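Local atomic coordinates of lysine-sensitive aspartokinase 3 (Escherichia coli, PDB entry 2J0W), a protein that catalyses the ATP-dependent phosphorylation of L-aspartate to 4-phospho-L-aspartate, the first step toward lysine, and is feedback-inhibited by lysine. Residues Q136-D150 with E176-N189. Numbering follows the deposited sequence.
With ASP (aspartic acid), chain B.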
ATOM      1  N   GLN A 136     -19.002  -2.473  51.157  1.00 94.77           N
ATOM      2  CA  GLN A 136     -18.079  -3.590  51.092  1.00 94.96           C
ATOM      3  C   GLN A 136     -17.249  -3.367  49.840  1.00 92.17           C
ATOM      4  O   GLN A 136     -17.692  -3.713  48.752  1.00 95.42           O
ATOM      5  CB  GLN A 136     -18.838  -4.910  50.957  1.00 98.83           C
ATOM      6  CG  GLN A 136     -19.369  -5.461  52.248  1.00108.72           C
ATOM      7  CD  GLN A 136     -18.261  -5.666  53.242  1.00117.43           C
ATOM      8  OE1 GLN A 136     -17.857  -4.734  53.950  1.00123.89           O
ATOM      9  NE2 GLN A 136     -17.733  -6.906  53.300  1.00117.62           N
ATOM     10  N   ALA A 137     -16.069  -2.774  49.980  1.00 87.10           N
ATOM     11  CA  ALA A 137     -15.233  -2.537  48.805  1.00 82.10           C
ATOM     12  C   ALA A 137     -13.808  -2.939  49.104  1.00 77.08           C
ATOM     13  O   ALA A 137     -13.190  -2.384  50.009  1.00 77.20           O
ATOM     14  CB  ALA A 137     -15.278  -1.055  48.406  1.00 83.92           C
ATOM     15  N   GLN A 138     -13.281  -3.903  48.362  1.00 73.10           N
ATOM     16  CA  GLN A 138     -11.907  -4.321  48.597  1.00 69.97           C
ATOM     17  C   GLN A 138     -10.948  -3.997  47.450  1.00 66.68           C
ATOM     18  O   GLN A 138     -11.321  -3.963  46.276  1.00 63.92           O
ATOM     19  CB  GLN A 138     -11.862  -5.814  48.951  1.00 69.08           C
ATOM     20  CG  GLN A 138     -12.635  -6.710  47.983  1.00 72.47           C
ATOM     21  CD  GLN A 138     -12.677  -8.138  48.457  1.00 76.58           C
ATOM     22  OE1 GLN A 138     -11.635  -8.737  48.758  1.00 82.41           O
ATOM     23  NE2 GLN A 138     -13.890  -8.714  48.516  1.00 74.03           N
ATOM     24  N   TRP A 139      -9.701  -3.756  47.832  1.00 63.83           N
ATOM     25  CA  TRP A 139      -8.632  -3.416  46.907  1.00 61.97           C
ATOM     26  C   TRP A 139      -8.050  -4.708  46.348  1.00 63.26           C
ATOM     27  O   TRP A 139      -7.925  -5.698  47.073  1.00 63.50           O
ATOM     28  CB  TRP A 139      -7.558  -2.626  47.663  1.00 52.94           C
ATOM     29  CG  TRP A 139      -6.437  -2.106  46.830  1.00 50.43           C
ATOM     30  CD1 TRP A 139      -6.404  -0.932  46.131  1.00 51.86           C
ATOM     31  CD2 TRP A 139      -5.170  -2.739  46.615  1.00 43.47           C
ATOM     32  NE1 TRP A 139      -5.191  -0.797  45.492  1.00 51.48           N
ATOM     33  CE2 TRP A 139      -4.417  -1.893  45.770  1.00 44.80           C
ATOM     34  CE3 TRP A 139      -4.596  -3.944  47.053  1.00 44.35           C
ATOM     35  CZ2 TRP A 139      -3.115  -2.210  45.355  1.00 48.68           C
ATOM     36  CZ3 TRP A 139      -3.299  -4.261  46.638  1.00 44.48           C
ATOM     37  CH2 TRP A 139      -2.576  -3.397  45.795  1.00 36.11           C
ATOM     38  N   PHE A 140      -7.704  -4.700  45.060  1.00 62.43           N
ATOM     39  CA  PHE A 140      -7.127  -5.877  44.415  1.00 54.63           C
ATOM     40  C   PHE A 140      -6.005  -5.480  43.469  1.00 51.98           C
ATOM     41  O   PHE A 140      -6.140  -4.519  42.718  1.00 53.39           O
ATOM     42  CB  PHE A 140      -8.195  -6.633  43.632  1.00 41.40           C
ATOM     43  CG  PHE A 140      -7.717  -7.940  43.086  1.00 39.35           C
ATOM     44  CD1 PHE A 140      -7.509  -9.024  43.931  1.00 45.41           C
ATOM     45  CD2 PHE A 140      -7.450  -8.087  41.731  1.00 44.62           C
ATOM     46  CE1 PHE A 140      -7.037 -10.248  43.432  1.00 52.03           C
ATOM     47  CE2 PHE A 140      -6.977  -9.307  41.219  1.00 48.33           C
ATOM     48  CZ  PHE A 140      -6.772 -10.388  42.071  1.00 40.46           C
ATOM     49  N   ASP A 141      -4.913  -6.241  43.494  1.00 49.77           N
ATOM     50  CA  ASP A 141      -3.737  -5.979  42.646  1.00 48.14           C
ATOM     51  C   ASP A 141      -3.807  -6.713  41.290  1.00 47.78           C
ATOM     52  O   ASP A 141      -3.418  -7.884  41.205  1.00 50.73           O
ATOM     53  CB  ASP A 141      -2.476  -6.417  43.406  1.00 36.82           C
ATOM     54  CG  ASP A 141      -1.191  -6.040  42.690  1.00 48.74           C
ATOM     55  OD1 ASP A 141      -1.171  -5.973  41.437  1.00 45.31           O
ATOM     56  OD2 ASP A 141      -0.182  -5.826  43.393  1.00 51.89           O
ATOM     57  N   VAL A 142      -4.269  -6.039  40.232  1.00 42.68           N
ATOM     58  CA  VAL A 142      -4.377  -6.702  38.934  1.00 39.43           C
ATOM     59  C   VAL A 142      -3.163  -7.497  38.568  1.00 41.95           C
ATOM     60  O   VAL A 142      -3.268  -8.494  37.860  1.00 47.01           O
ATOM     61  CB  VAL A 142      -4.594  -5.750  37.745  1.00 39.87           C
ATOM     62  CG1 VAL A 142      -6.070  -5.538  37.498  1.00 40.00           C
ATOM     63  CG2 VAL A 142      -3.860  -4.460  37.970  1.00 43.33           C
ATOM     64  N   ARG A 143      -2.003  -7.068  39.029  1.00 43.97           N
ATOM     65  CA  ARG A 143      -0.795  -7.793  38.677  1.00 48.40           C
ATOM     66  C   ARG A 143      -0.880  -9.282  38.994  1.00 47.95           C
ATOM     67  O   ARG A 143      -0.199 -10.093  38.363  1.00 49.09           O
ATOM     68  CB  ARG A 143       0.410  -7.143  39.345  1.00 50.31           C
ATOM     69  CG  ARG A 143       0.657  -5.753  38.798  1.00 47.96           C
ATOM     70  CD  ARG A 143       1.817  -5.090  39.477  1.00 47.48           C
ATOM     71  NE  ARG A 143       1.516  -4.825  40.877  1.00 48.98           N
ATOM     72  CZ  ARG A 143       2.347  -4.216  41.716  1.00 41.68           C
ATOM     73  NH1 ARG A 143       3.543  -3.796  41.303  1.00 34.82           N
ATOM     74  NH2 ARG A 143       1.985  -4.045  42.977  1.00 39.15           N
ATOM     75  N   LYS A 144      -1.730  -9.653  39.946  1.00 48.46           N
ATOM     76  CA  LYS A 144      -1.889 -11.070  40.278  1.00 48.24           C
ATOM     77  C   LYS A 144      -2.588 -11.779  39.123  1.00 49.07           C
ATOM     78  O   LYS A 144      -2.483 -12.996  38.977  1.00 51.98           O
ATOM     79  CB  LYS A 144      -2.733 -11.254  41.536  1.00 47.06           C
ATOM     80  CG  LYS A 144      -2.169 -10.635  42.792  1.00 59.23           C
ATOM     81  CD  LYS A 144      -3.150 -10.832  43.941  1.00 72.10           C
ATOM     82  CE  LYS A 144      -2.788  -9.985  45.153  1.00 79.76           C
ATOM     83  NZ  LYS A 144      -3.929  -9.931  46.112  1.00 86.70           N
ATOM     84  N   VAL A 145      -3.294 -11.014  38.296  1.00 46.94           N
ATOM     85  CA  VAL A 145      -4.013 -11.597  37.181  1.00 44.71           C
ATOM     86  C   VAL A 145      -3.598 -11.190  35.781  1.00 45.10           C
ATOM     87  O   VAL A 145      -3.566 -12.032  34.883  1.00 49.87           O
ATOM     88  CB  VAL A 145      -5.503 -11.341  37.334  1.00 48.53           C
ATOM     89  CG1 VAL A 145      -6.170 -11.311  35.976  1.00 46.62           C
ATOM     90  CG2 VAL A 145      -6.108 -12.442  38.207  1.00 47.53           C
ATOM     91  N   MET A 146      -3.285  -9.912  35.590  1.00 44.29           N
ATOM     92  CA  MET A 146      -2.902  -9.383  34.278  1.00 41.29           C
ATOM     93  C   MET A 146      -1.504  -9.784  33.824  1.00 39.94           C
ATOM     94  O   MET A 146      -0.586  -8.963  33.859  1.00 42.98           O
ATOM     95  CB  MET A 146      -3.002  -7.854  34.315  1.00 51.57           C
ATOM     96  CG  MET A 146      -2.760  -7.155  32.997  1.00 52.92           C
ATOM     97  SD  MET A 146      -3.990  -7.628  31.778  1.00 53.24           S
ATOM     98  CE  MET A 146      -5.386  -6.781  32.399  1.00 53.43           C
ATOM     99  N   ARG A 147      -1.333 -11.035  33.396  1.00 39.51           N
ATOM    100  CA  ARG A 147      -0.029 -11.510  32.929  1.00 34.28           C
ATOM    101  C   ARG A 147       0.259 -11.008  31.531  1.00 37.54           C
ATOM    102  O   ARG A 147      -0.606 -11.082  30.656  1.00 42.84           O
ATOM    103  CB  ARG A 147       0.024 -13.024  32.893  1.00 33.94           C
ATOM    104  CG  ARG A 147       1.424 -13.562  32.615  1.00 38.46           C
ATOM    105  CD  ARG A 147       2.010 -14.102  33.895  1.00 51.73           C
ATOM    106  NE  ARG A 147       1.810 -13.149  34.983  1.00 64.85           N
ATOM    107  CZ  ARG A 147       1.702 -13.494  36.262  1.00 68.42           C
ATOM    108  NH1 ARG A 147       1.778 -14.776  36.609  1.00 63.85           N
ATOM    109  NH2 ARG A 147       1.511 -12.563  37.188  1.00 62.48           N
ATOM    110  N   THR A 148       1.475 -10.509  31.305  1.00 38.41           N
ATOM    111  CA  THR A 148       1.852 -10.012  29.979  1.00 34.16           C
ATOM    112  C   THR A 148       3.233 -10.530  29.625  1.00 29.35           C
ATOM    113  O   THR A 148       3.865 -11.201  30.416  1.00 32.01           O
ATOM    114  CB  THR A 148       1.896  -8.456  29.933  1.00 43.07           C
ATOM    115  OG1 THR A 148       3.061  -7.978  30.627  1.00 40.08           O
ATOM    116  CG2 THR A 148       0.647  -7.868  30.586  1.00 34.40           C
ATOM    117  N   ASN A 149       3.696 -10.226  28.425  1.00 32.21           N
ATOM    118  CA  ASN A 149       5.024 -10.632  28.009  1.00 37.43           C
ATOM    119  C   ASN A 149       6.005  -9.697  28.724  1.00 42.31           C
ATOM    120  O   ASN A 149       5.624  -8.963  29.634  1.00 39.59           O
ATOM    121  CB  ASN A 149       5.180 -10.451  26.503  1.00 40.50           C
ATOM    122  CG  ASN A 149       4.816  -9.054  26.056  1.00 47.23           C
ATOM    123  OD1 ASN A 149       4.887  -8.103  26.835  1.00 61.89           O
ATOM    124  ND2 ASN A 149       4.432  -8.919  24.797  1.00 53.57           N
ATOM    125  N   ASP A 150       7.254  -9.697  28.268  1.00 47.18           N
ATOM    126  CA  ASP A 150       8.296  -8.867  28.864  1.00 49.14           C
ATOM    127  C   ASP A 150       8.603  -7.599  28.073  1.00 49.85           C
ATOM    128  O   ASP A 150       9.643  -6.964  28.293  1.00 52.63           O
ATOM    129  CB  ASP A 150       9.575  -9.690  29.032  1.00 50.43           C
ATOM    130  CG  ASP A 150      10.126 -10.196  27.709  1.00 55.19           C
ATOM    131  OD1 ASP A 150      10.884 -11.193  27.729  1.00 68.96           O
ATOM    132  OD2 ASP A 150       9.814  -9.598  26.652  1.00 44.62           O
ATOM    133  N   GLU A 176     -17.898 -12.165  46.807  1.00 78.27           N
ATOM    134  CA  GLU A 176     -17.956 -11.593  48.151  1.00 76.30           C
ATOM    135  C   GLU A 176     -18.515 -10.183  48.130  1.00 73.79           C
ATOM    136  O   GLU A 176     -19.397  -9.843  48.912  1.00 76.12           O
ATOM    137  CB  GLU A 176     -16.568 -11.525  48.777  1.00 74.05           C
ATOM    138  CG  GLU A 176     -15.866 -12.833  48.936  1.00 75.52           C
ATOM    139  CD  GLU A 176     -14.475 -12.638  49.496  1.00 84.99           C
ATOM    140  OE1 GLU A 176     -13.688 -11.890  48.874  1.00 88.75           O
ATOM    141  OE2 GLU A 176     -14.173 -13.225  50.556  1.00 90.74           O
ATOM    142  N   GLY A 177     -17.985  -9.354  47.243  1.00 70.42           N
ATOM    143  CA  GLY A 177     -18.460  -7.990  47.183  1.00 68.11           C
ATOM    144  C   GLY A 177     -17.834  -7.180  46.073  1.00 66.77           C
ATOM    145  O   GLY A 177     -17.593  -7.682  44.977  1.00 66.96           O
ATOM    146  N   LEU A 178     -17.556  -5.918  46.365  1.00 64.52           N
ATOM    147  CA  LEU A 178     -16.983  -5.026  45.376  1.00 61.94           C
ATOM    148  C   LEU A 178     -15.474  -5.130  45.301  1.00 63.01           C
ATOM    149  O   LEU A 178     -14.796  -5.395  46.300  1.00 64.14           O
ATOM    150  CB  LEU A 178     -17.389  -3.589  45.677  1.00 62.89           C
ATOM    151  CG  LEU A 178     -17.562  -2.757  44.419  1.00 71.63           C
ATOM    152  CD1 LEU A 178     -18.508  -3.487  43.467  1.00 76.42           C
ATOM    153  CD2 LEU A 178     -18.105  -1.383  44.784  1.00 71.32           C
ATOM    154  N   VAL A 179     -14.951  -4.903  44.101  1.00 60.56           N
ATOM    155  CA  VAL A 179     -13.523  -4.996  43.870  1.00 54.74           C
ATOM    156  C   VAL A 179     -12.979  -3.833  43.065  1.00 50.10           C
ATOM    157  O   VAL A 179     -13.424  -3.553  41.962  1.00 48.21           O
ATOM    158  CB  VAL A 179     -13.193  -6.303  43.165  1.00 53.75           C
ATOM    159  CG1 VAL A 179     -11.694  -6.411  42.927  1.00 54.75           C
ATOM    160  CG2 VAL A 179     -13.696  -7.458  44.013  1.00 48.85           C
ATOM    161  N   ILE A 180     -12.009  -3.149  43.643  1.00 51.81           N
ATOM    162  CA  ILE A 180     -11.388  -2.013  42.993  1.00 52.58           C
ATOM    163  C   ILE A 180      -9.964  -2.427  42.647  1.00 52.64           C
ATOM    164  O   ILE A 180      -9.216  -2.910  43.511  1.00 52.95           O
ATOM    165  CB  ILE A 180     -11.384  -0.797  43.938  1.00 57.13           C
ATOM    166  CG1 ILE A 180     -12.802  -0.586  44.471  1.00 62.64           C
ATOM    167  CG2 ILE A 180     -10.892   0.451  43.215  1.00 54.25           C
ATOM    168  CD1 ILE A 180     -13.851  -0.624  43.394  1.00 70.31           C
ATOM    169  N   THR A 181      -9.594  -2.268  41.380  1.00 47.44           N
ATOM    170  CA  THR A 181      -8.251  -2.627  40.958  1.00 46.86           C
ATOM    171  C   THR A 181      -7.716  -1.600  39.958  1.00 47.79           C
ATOM    172  O   THR A 181      -8.413  -0.634  39.615  1.00 49.36           O
ATOM    173  CB  THR A 181      -8.222  -4.055  40.366  1.00 47.48           C
ATOM    174  OG1 THR A 181      -6.862  -4.430  40.139  1.00 53.85           O
ATOM    175  CG2 THR A 181      -9.030  -4.147  39.048  1.00 34.55           C
ATOM    176  N   GLN A 182      -6.494  -1.805  39.478  1.00 42.31           N
ATOM    177  CA  GLN A 182      -5.883  -0.844  38.556  1.00 41.17           C
ATOM    178  C   GLN A 182      -5.686  -1.253  37.105  1.00 40.09           C
ATOM    179  O   GLN A 182      -5.293  -2.376  36.804  1.00 45.81           O
ATOM    180  CB  GLN A 182      -4.537  -0.391  39.131  1.00 42.86           C
ATOM    181  CG  GLN A 182      -3.675  -1.514  39.681  1.00 32.44           C
ATOM    182  CD  GLN A 182      -4.214  -2.119  40.961  1.00 44.95           C
ATOM    183  OE1 GLN A 182      -4.022  -3.310  41.220  1.00 45.10           O
ATOM    184  NE2 GLN A 182      -4.880  -1.307  41.776  1.00 49.04           N
ATOM    185  N   GLY A 183      -5.956  -0.334  36.191  1.00 38.08           N
ATOM    186  CA  GLY A 183      -5.750  -0.652  34.791  1.00 42.68           C
ATOM    187  C   GLY A 183      -4.345  -0.211  34.423  1.00 47.96           C
ATOM    188  O   GLY A 183      -3.620   0.292  35.285  1.00 47.65           O
ATOM    189  N   PHE A 184      -3.957  -0.416  33.163  1.00 47.88           N
ATOM    190  CA  PHE A 184      -2.645   0.003  32.661  1.00 46.80           C
ATOM    191  C   PHE A 184      -1.430  -0.853  33.058  1.00 48.08           C
ATOM    192  O   PHE A 184      -0.440  -0.906  32.312  1.00 51.69           O
ATOM    193  CB  PHE A 184      -2.410   1.456  33.076  1.00 44.12           C
ATOM    194  CG  PHE A 184      -1.073   2.007  32.685  1.00 41.90           C
ATOM    195  CD1 PHE A 184      -0.671   2.014  31.352  1.00 43.36           C
ATOM    196  CD2 PHE A 184      -0.268   2.641  33.632  1.00 42.00           C
ATOM    197  CE1 PHE A 184       0.512   2.664  30.957  1.00 42.32           C
ATOM    198  CE2 PHE A 184       0.926   3.300  33.252  1.00 36.48           C
ATOM    199  CZ  PHE A 184       1.312   3.313  31.910  1.00 31.70           C
ATOM    200  N   ILE A 185      -1.492  -1.518  34.212  1.00 41.45           N
ATOM    201  CA  ILE A 185      -0.363  -2.324  34.661  1.00 41.25           C
ATOM    202  C   ILE A 185      -0.548  -3.838  34.651  1.00 41.51           C
ATOM    203  O   ILE A 185      -1.670  -4.352  34.646  1.00 39.87           O
ATOM    204  CB  ILE A 185       0.078  -1.941  36.080  1.00 40.57           C
ATOM    205  CG1 ILE A 185      -0.998  -2.342  37.092  1.00 37.64           C
ATOM    206  CG2 ILE A 185       0.327  -0.449  36.153  1.00 43.98           C
ATOM    207  CD1 ILE A 185      -0.598  -2.074  38.536  1.00 26.47           C
ATOM    208  N   GLY A 186       0.584  -4.538  34.656  1.00 40.33           N
ATOM    209  CA  GLY A 186       0.572  -5.985  34.664  1.00 43.02           C
ATOM    210  C   GLY A 186       1.885  -6.496  35.218  1.00 44.12           C
ATOM    211  O   GLY A 186       2.694  -5.711  35.710  1.00 45.33           O
ATOM    212  N   SER A 187       2.097  -7.808  35.149  1.00 43.31           N
ATOM    213  CA  SER A 187       3.337  -8.408  35.625  1.00 45.11           C
ATOM    214  C   SER A 187       3.758  -9.446  34.617  1.00 44.85           C
ATOM    215  O   SER A 187       2.933 -10.183  34.089  1.00 47.75           O
ATOM    216  CB  SER A 187       3.149  -9.059  37.001  1.00 50.14           C
ATOM    217  OG  SER A 187       2.155 -10.067  36.961  1.00 62.88           O
ATOM    218  N   GLU A 188       5.048  -9.502  34.339  1.00 48.18           N
ATOM    219  CA  GLU A 188       5.562 -10.457  33.375  1.00 50.66           C
ATOM    220  C   GLU A 188       5.841 -11.829  34.031  1.00 56.16           C
ATOM    221  O   GLU A 188       5.472 -12.062  35.186  1.00 56.46           O
ATOM    222  CB  GLU A 188       6.787  -9.840  32.686  1.00 41.54           C
ATOM    223  CG  GLU A 188       7.927 -10.759  32.423  1.00 55.97           C
ATOM    224  CD  GLU A 188       8.914 -10.764  33.557  1.00 56.13           C
ATOM    225  OE1 GLU A 188       8.483 -10.841  34.732  1.00 51.88           O
ATOM    226  OE2 GLU A 188      10.125 -10.689  33.264  1.00 68.83           O
ATOM    227  N   ASN A 189       6.441 -12.753  33.292  1.00 55.91           N
ATOM    228  CA  ASN A 189       6.712 -14.071  33.835  1.00 58.36           C
ATOM    229  C   ASN A 189       7.562 -14.087  35.103  1.00 57.78           C
ATOM    230  O   ASN A 189       7.240 -14.782  36.059  1.00 58.54           O
ATOM    231  CB  ASN A 189       7.367 -14.942  32.765  1.00 66.73           C
ATOM    232  CG  ASN A 189       6.476 -16.078  32.323  1.00 69.01           C
ATOM    233  OD1 ASN A 189       6.102 -16.931  33.127  1.00 71.48           O
ATOM    234  ND2 ASN A 189       6.122 -16.095  31.043  1.00 73.45           N
TER
HETATM  235  N   ASP B 502      -2.418   6.027  33.708  1.00 42.44           N
HETATM  236  CA  ASP B 502      -1.973   5.729  32.349  1.00 41.90           C
HETATM  237  C   ASP B 502      -1.756   7.086  31.645  1.00 39.52           C
HETATM  238  O   ASP B 502      -1.808   8.130  32.340  1.00 41.29           O
HETATM  239  CB  ASP B 502      -3.026   4.820  31.643  1.00 43.10           C
HETATM  240  CG  ASP B 502      -4.402   5.448  31.333  1.00 49.88           C
HETATM  241  OD1 ASP B 502      -4.599   6.661  31.658  1.00 40.29           O
HETATM  242  OD2 ASP B 502      -5.302   4.729  30.764  1.00 53.01           O
HETATM  243  OXT ASP B 502      -1.571   7.093  30.379  1.00 42.23           O
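Ser-187 O takes two N-H groups from opposite faces of its carbonyl plane, Thr-148 N at 3.2 Å and Arg-147 NE at 3.3 Å. The same arginine turns a second nitrogen on the serine, NH2 reaching Ser-187 OG at 2.6 Å, while that hydroxyl gives its proton to Arg-143 O. Arg-147 can hold the serine side-on because its chain, which sets out away from the partner strand, doubles back through bends at chi2 (105°) and chi3 (-47°); Glu-188 O then lies over one face of the guanidinium. A leucine at Arg-147 would probably cost Ser-187 OG this donor and leave Ser-187 O with one of its two grips, Thr-148 N. On the backbone, Ser-187 N donates to Met-146 O.

Further back, strands 137-139 and 178-182 run parallel at the edge of the central sheet of the amino acid kinase fold, joined by helix 159-176 in a beta-alpha-beta crossover. Their ladder includes Ile-180 N to Gln-138 O at 2.8 Å. One residue on from Ile-180, Thr-181 OG1, anti to its own backbone N (chi1 -172°), donates to Phe-140 O from above the carbonyl plane (2.7 Å). The amide of Gln-182 turns its OE1 to Val-142 N (2.9 Å). Its side chain also touches Glu-119, which binds the substrate. Two residues on, the ring of Phe-184 lies flat beneath the bound aspartate, whose CA sits 3.7 Å above the ring centre. Val-142 CG2 meets Ile-185 CG1 at 3.7 Å, bringing the turn after strand 137-139 against strand 185-187.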